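Local atomic coordinates of Lmo2051 protein (PDB entry 3I18), a protein that probably acts as a membrane-bound, ATP-dependent serine protease of the Lon (S16) family, represented here by its PDZ domain alone. Residues V4-V9 against N36-S41; D28-I33 against V57-K62. One frame throughout, in Å; residues are numbered along the deposited sequence.

Contact 1: residues V4-V9 against N36-S41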
loop_
_atom_site.group_PDB
_atom_site.type_symbol
_atom_site.label_atom_id
_atom_site.label_comp_id
_atom_site.label_asym_id
_atom_site.label_seq_id
_atom_site.Cartn_x
_atom_site.Cartn_y
_atom_site.Cartn_z
ATOM N N VAL A 4 2.241 0.944 22.340
ATOM C CA VAL A 4 3.287 0.569 21.396
ATOM C C VAL A 4 3.140 1.363 20.098
ATOM O O VAL A 4 2.025 1.672 19.665
ATOM C CB VAL A 4 3.235 -0.946 21.090
ATOM C CG1 VAL A 4 1.916 -1.297 20.415
ATOM C CG2 VAL A 4 4.416 -1.346 20.216
ATOM N N THR A 5 4.268 1.702 19.484
ATOM C CA THR A 5 4.248 2.480 18.254
ATOM C C THR A 5 4.077 1.621 17.005
ATOM O O THR A 5 4.706 0.573 16.860
ATOM C CB THR A 5 5.533 3.335 18.115
ATOM O OG1 THR A 5 5.481 4.089 16.897
ATOM C CG2 THR A 5 6.765 2.453 18.114
ATOM N N TYR A 6 3.196 2.071 16.119
ATOM C CA TYR A 6 2.918 1.385 14.860
ATOM C C TYR A 6 3.531 2.253 13.761
ATOM O O TYR A 6 3.109 3.386 13.566
ATOM C CB TYR A 6 1.406 1.274 14.656
ATOM C CG TYR A 6 1.004 0.625 13.355
ATOM C CD1 TYR A 6 1.334 -0.706 13.086
ATOM C CD2 TYR A 6 0.286 1.336 12.392
ATOM C CE1 TYR A 6 0.957 -1.314 11.889
ATOM C CE2 TYR A 6 -0.097 0.739 11.192
ATOM C CZ TYR A 6 0.240 -0.582 10.949
ATOM O OH TYR A 6 -0.146 -1.180 9.772
ATOM N N ASP A 7 4.522 1.723 13.050
ATOM C CA ASP A 7 5.191 2.488 12.004
ATOM C C ASP A 7 4.455 2.491 10.666
ATOM O O ASP A 7 4.583 3.437 9.891
ATOM C CB ASP A 7 6.610 1.958 11.794
ATOM C CG ASP A 7 7.414 1.914 13.080
ATOM O OD1 ASP A 7 7.459 2.943 13.790
ATOM O OD2 ASP A 7 8.002 0.851 13.371
ATOM N N GLY A 8 3.689 1.439 10.401
ATOM C CA GLY A 8 2.963 1.349 9.145
ATOM C C GLY A 8 2.951 -0.073 8.613
ATOM O O GLY A 8 2.991 -1.034 9.383
ATOM N N VAL A 9 2.896 -0.216 7.293
ATOM C CA VAL A 9 2.876 -1.538 6.677
ATOM C C VAL A 9 4.125 -1.788 5.823
ATOM O O VAL A 9 4.532 -0.931 5.042
ATOM C CB VAL A 9 1.601 -1.717 5.806
ATOM C CG1 VAL A 9 1.581 -0.693 4.678
ATOM C CG2 VAL A 9 1.550 -3.123 5.242
ATOM N N ASN A 36 -2.902 10.489 5.316
ATOM C CA ASN A 36 -3.227 10.056 6.664
ATOM C C ASN A 36 -2.511 8.781 7.094
ATOM O O ASN A 36 -2.259 7.887 6.286
ATOM C CB ASN A 36 -4.745 9.867 6.779
ATOM C CG ASN A 36 -5.510 11.175 6.622
ATOM O OD1 ASN A 36 -5.400 12.074 7.458
ATOM N ND2 ASN A 36 -6.280 11.290 5.542
ATOM N N ALA A 37 -2.166 8.717 8.376
ATOM C CA ALA A 37 -1.502 7.552 8.932
ATOM C C ALA A 37 -2.598 6.602 9.393
ATOM O O ALA A 37 -3.630 7.037 9.908
ATOM C CB ALA A 37 -0.624 7.960 10.120
ATOM N N PHE A 38 -2.378 5.308 9.203
ATOM C CA PHE A 38 -3.340 4.287 9.596
ATOM C C PHE A 38 -2.769 3.570 10.810
ATOM O O PHE A 38 -1.561 3.596 11.039
ATOM C CB PHE A 38 -3.547 3.300 8.443
ATOM C CG PHE A 38 -2.286 2.970 7.698
ATOM C CD1 PHE A 38 -1.785 3.845 6.736
ATOM C CD2 PHE A 38 -1.562 1.817 7.996
ATOM C CE1 PHE A 38 -0.598 3.574 6.077
ATOM C CE2 PHE A 38 -0.369 1.543 7.338
ATOM C CZ PHE A 38 0.121 2.429 6.380
ATOM N N LYS A 39 -3.623 2.921 11.591
ATOM C CA LYS A 39 -3.129 2.240 12.779
ATOM C C LYS A 39 -3.073 0.723 12.684
ATOM O O LYS A 39 -2.853 0.045 13.687
ATOM C CB LYS A 39 -3.951 2.659 13.998
ATOM C CG LYS A 39 -3.694 4.100 14.427
ATOM C CD LYS A 39 -4.563 4.494 15.599
ATOM C CE LYS A 39 -4.331 5.943 15.985
ATOM N NZ LYS A 39 -4.624 6.868 14.854
ATOM N N SER A 40 -3.254 0.189 11.483
ATOM C CA SER A 40 -3.205 -1.259 11.299
ATOM C C SER A 40 -3.310 -1.618 9.831
ATOM O O SER A 40 -3.780 -0.823 9.020
ATOM C CB SER A 40 -4.351 -1.930 12.050
ATOM O OG SER A 40 -5.584 -1.706 11.388
ATOM N N SER A 41 -2.880 -2.829 9.494
ATOM C CA SER A 41 -2.947 -3.282 8.111
ATOM C C SER A 41 -4.417 -3.356 7.702
ATOM O O SER A 41 -4.770 -3.075 6.556
ATOM C CB SER A 41 -2.290 -4.656 7.966
ATOM O OG SER A 41 -2.959 -5.623 8.757
#
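Tyr6 lays its ring against the backbone of Phe38-Ser41, and much of the contact is packing of the ring on main-chain atoms. Chi1 of 178° sets Tyr6 CG anti to its backbone N, and the ring beyond it lies against the loop 36-41. Lys39 O sits 3.6 Å above one face of the Tyr6 ring, offset toward its rim, while Gly8 N of the tyrosine's own segment lies over the centre of the opposite face. At the ring edge, in plane, Phe38 O approaches Tyr6 CE2 at 3.2 Å. This pairing joins the loop leading into strand 9-14 of the PDZ domain to the loop entering helix 41-49, where Ser40 is the N-cap and its OG bonds Glu43 N. Tyr6 OH is 3.2 Å from Ser41 N, but the angle is too poor for a hydrogen bond; the same oxygen meets the Phe38 ring edge in plane.

The apolar part centres on the Phe38 ring. Tyr6 CE2 lies 3.7 Å from Phe38 CD2, and Gly8 CA comes within 3.8 Å of Phe38 CE2. Val9 crosses Phe38 at about a right angle, its CG1 3.8 Å from Phe38 CZ. Phe44 of helix 41-49 touches both Val9 and Phe38.

Contact 2: residues D28-I33 against V57-K62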
loop_
_atom_site.group_PDB
_atom_site.type_symbol
_atom_site.label_atom_id
_atom_site.label_comp_id
_atom_site.label_asym_id
_atom_site.label_seq_id
_atom_site.Cartn_x
_atom_site.Cartn_y
_atom_site.Cartn_z
ATOM N N ASP A 28 9.986 -1.860 1.409
ATOM C CA ASP A 28 9.575 -0.493 1.704
ATOM C C ASP A 28 8.516 -0.453 2.794
ATOM O O ASP A 28 7.710 -1.378 2.944
ATOM C CB ASP A 28 9.026 0.194 0.446
ATOM C CG ASP A 28 10.086 0.415 -0.615
ATOM O OD1 ASP A 28 11.283 0.215 -0.327
ATOM O OD2 ASP A 28 9.723 0.793 -1.746
ATOM N N LEU A 29 8.532 0.622 3.570
ATOM C CA LEU A 29 7.561 0.806 4.639
ATOM C C LEU A 29 6.617 1.925 4.232
ATOM O O LEU A 29 7.052 3.043 3.959
ATOM C CB LEU A 29 8.263 1.190 5.945
ATOM C CG LEU A 29 7.362 1.652 7.093
ATOM C CD1 LEU A 29 6.475 0.518 7.577
ATOM C CD2 LEU A 29 8.231 2.165 8.239
ATOM N N ILE A 30 5.326 1.618 4.181
ATOM C CA ILE A 30 4.326 2.624 3.830
ATOM C C ILE A 30 3.814 3.214 5.138
ATOM O O ILE A 30 3.301 2.490 5.992
ATOM C CB ILE A 30 3.154 2.004 3.055
ATOM C CG1 ILE A 30 3.651 1.468 1.705
ATOM C CG2 ILE A 30 2.068 3.044 2.858
ATOM C CD1 ILE A 30 2.565 0.745 0.890
ATOM N N THR A 31 3.954 4.528 5.289
ATOM C CA THR A 31 3.549 5.214 6.510
ATOM C C THR A 31 2.231 5.971 6.442
ATOM O O THR A 31 1.569 6.148 7.460
ATOM C CB THR A 31 4.652 6.192 6.965
ATOM O OG1 THR A 31 4.924 7.134 5.918
ATOM C CG2 THR A 31 5.927 5.432 7.286
ATOM N N GLU A 32 1.848 6.416 5.252
ATOM C CA GLU A 32 0.600 7.148 5.087
ATOM C C GLU A 32 0.022 6.914 3.703
ATOM O O GLU A 32 0.751 6.677 2.738
ATOM C CB GLU A 32 0.812 8.653 5.303
ATOM C CG GLU A 32 1.180 9.043 6.731
ATOM C CD GLU A 32 1.076 10.539 6.989
ATOM O OE1 GLU A 32 1.253 10.951 8.157
ATOM O OE2 GLU A 32 0.821 11.308 6.040
ATOM N N ILE A 33 -1.300 6.948 3.627
ATOM C CA ILE A 33 -2.004 6.784 2.368
ATOM C C ILE A 33 -3.052 7.900 2.342
ATOM O O ILE A 33 -3.833 8.067 3.283
ATOM C CB ILE A 33 -2.646 5.371 2.262
ATOM C CG1 ILE A 33 -3.342 5.217 0.910
ATOM C CG2 ILE A 33 -3.620 5.133 3.413
ATOM C CD1 ILE A 33 -3.720 3.776 0.586
ATOM N N VAL A 57 -4.013 7.004 -5.332
ATOM C CA VAL A 57 -3.747 7.166 -3.903
ATOM C C VAL A 57 -2.357 7.754 -3.714
ATOM O O VAL A 57 -1.429 7.415 -4.449
ATOM C CB VAL A 57 -3.822 5.817 -3.124
ATOM C CG1 VAL A 57 -5.251 5.289 -3.116
ATOM C CG2 VAL A 57 -2.882 4.795 -3.730
ATOM N N LYS A 58 -2.216 8.644 -2.739
ATOM C CA LYS A 58 -0.923 9.256 -2.452
ATOM C C LYS A 58 -0.259 8.376 -1.414
ATOM O O LYS A 58 -0.832 8.129 -0.353
ATOM C CB LYS A 58 -1.092 10.675 -1.891
ATOM C CG LYS A 58 0.238 11.348 -1.540
ATOM C CD LYS A 58 0.086 12.845 -1.279
ATOM C CE LYS A 58 -0.813 13.121 -0.085
ATOM N NZ LYS A 58 -0.945 14.586 0.200
ATOM N N ILE A 59 0.944 7.901 -1.719
ATOM C CA ILE A 59 1.655 7.016 -0.807
ATOM C C ILE A 59 2.949 7.615 -0.271
ATOM O O ILE A 59 3.800 8.054 -1.048
ATOM C CB ILE A 59 1.998 5.663 -1.503
ATOM C CG1 ILE A 59 0.722 4.948 -1.958
ATOM C CG2 ILE A 59 2.762 4.760 -0.545
ATOM C CD1 ILE A 59 -0.160 4.460 -0.825
ATOM N N ASN A 60 3.082 7.663 1.055
ATOM C CA ASN A 60 4.314 8.147 1.677
ATOM C C ASN A 60 5.000 6.872 2.166
ATOM O O ASN A 60 4.399 6.077 2.893
ATOM C CB ASN A 60 4.043 9.073 2.880
ATOM C CG ASN A 60 3.536 10.448 2.472
ATOM O OD1 ASN A 60 2.340 10.653 2.294
ATOM N ND2 ASN A 60 4.456 11.398 2.317
ATOM N N TYR A 61 6.243 6.666 1.756
ATOM C CA TYR A 61 6.967 5.456 2.136
ATOM C C TYR A 61 8.457 5.722 2.244
ATOM O O TYR A 61 8.960 6.707 1.714
ATOM C CB TYR A 61 6.741 4.361 1.086
ATOM C CG TYR A 61 7.283 4.711 -0.289
ATOM C CD1 TYR A 61 6.589 5.572 -1.139
ATOM C CD2 TYR A 61 8.510 4.214 -0.720
ATOM C CE1 TYR A 61 7.109 5.929 -2.386
ATOM C CE2 TYR A 61 9.035 4.567 -1.960
ATOM C CZ TYR A 61 8.332 5.422 -2.784
ATOM O OH TYR A 61 8.851 5.775 -4.009
ATOM N N LYS A 62 9.163 4.831 2.929
ATOM C CA LYS A 62 10.600 4.966 3.074
ATOM C C LYS A 62 11.250 3.882 2.234
ATOM O O LYS A 62 10.881 2.712 2.328
ATOM C CB LYS A 62 11.009 4.816 4.544
ATOM C CG LYS A 62 10.523 3.530 5.174
ATOM C CD LYS A 62 10.870 3.443 6.652
ATOM C CE LYS A 62 12.363 3.300 6.878
ATOM N NZ LYS A 62 12.662 3.025 8.320
#
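Residues Leu29-Ile33 and Val57-Lys62 pair as antiparallel strands, their axes 4.6 Å apart at closest approach and 141° between directions. A classic beta bulge interrupts this ladder of the PDZ sheet: Thr31 and Glu32 both face Asn60, shifting the register by one between Ile30 and Glu32. Asn60 O accepts a bond from Thr31 N at 2.9 Å and a weak, longer one from Glu32 N. In return Asn60 N binds Glu32 O at 3.0 Å, nearly straight at 177°. On the Leu29 side of the bulge, Lys62 N donates to Leu29 O in the carbonyl plane, with a weak bond back from Leu29 N to Lys62 O.

Ile30, Ile33, Ile59 and Tyr61 share one face. Ile33 and Ile59 lie side by side there, Ile33 CG1 3.7 Å from Ile59 CD1, and Phe44 of helix 41-49 covers Ile30 and Ile33. On the other face, Leu29 and Lys62 press aliphatic carbons together tightly: Lys62 CG, set between its own backbone N and carbonyl carbon, stands 3.3 Å from Leu29 CB.

At the Leu29 end, Asp28 runs beside Tyr61, carboxylate and ring planes 25° apart. Its OD1 bonds His63 ND1, and its OD2, bonded to His25 N, stands 3.8 Å from Tyr61 CD2.

Overall arrangement
From the N terminus, the chain runs through 4-9 into strand 9-14, returns along 28-33, passes through 36-41 into helix 41-49 and comes back as 57-62. Contact 1 closes the loop from 9 to 36, contact 2 that from 33 to 57; their segments alternate, so the two closures cross. The first ties the N-terminal approach to the start of the helix, and the second joins neighbouring strands within the sheet. Their centres are 11 Å apart, yet they touch: Val9 O lies 2.8 Å from Ile30 N, a probable hydrogen bond between the adjacent strands 9-14 and 29-33, and Phe38 CZ packs 3.2 Å from Ile30 O.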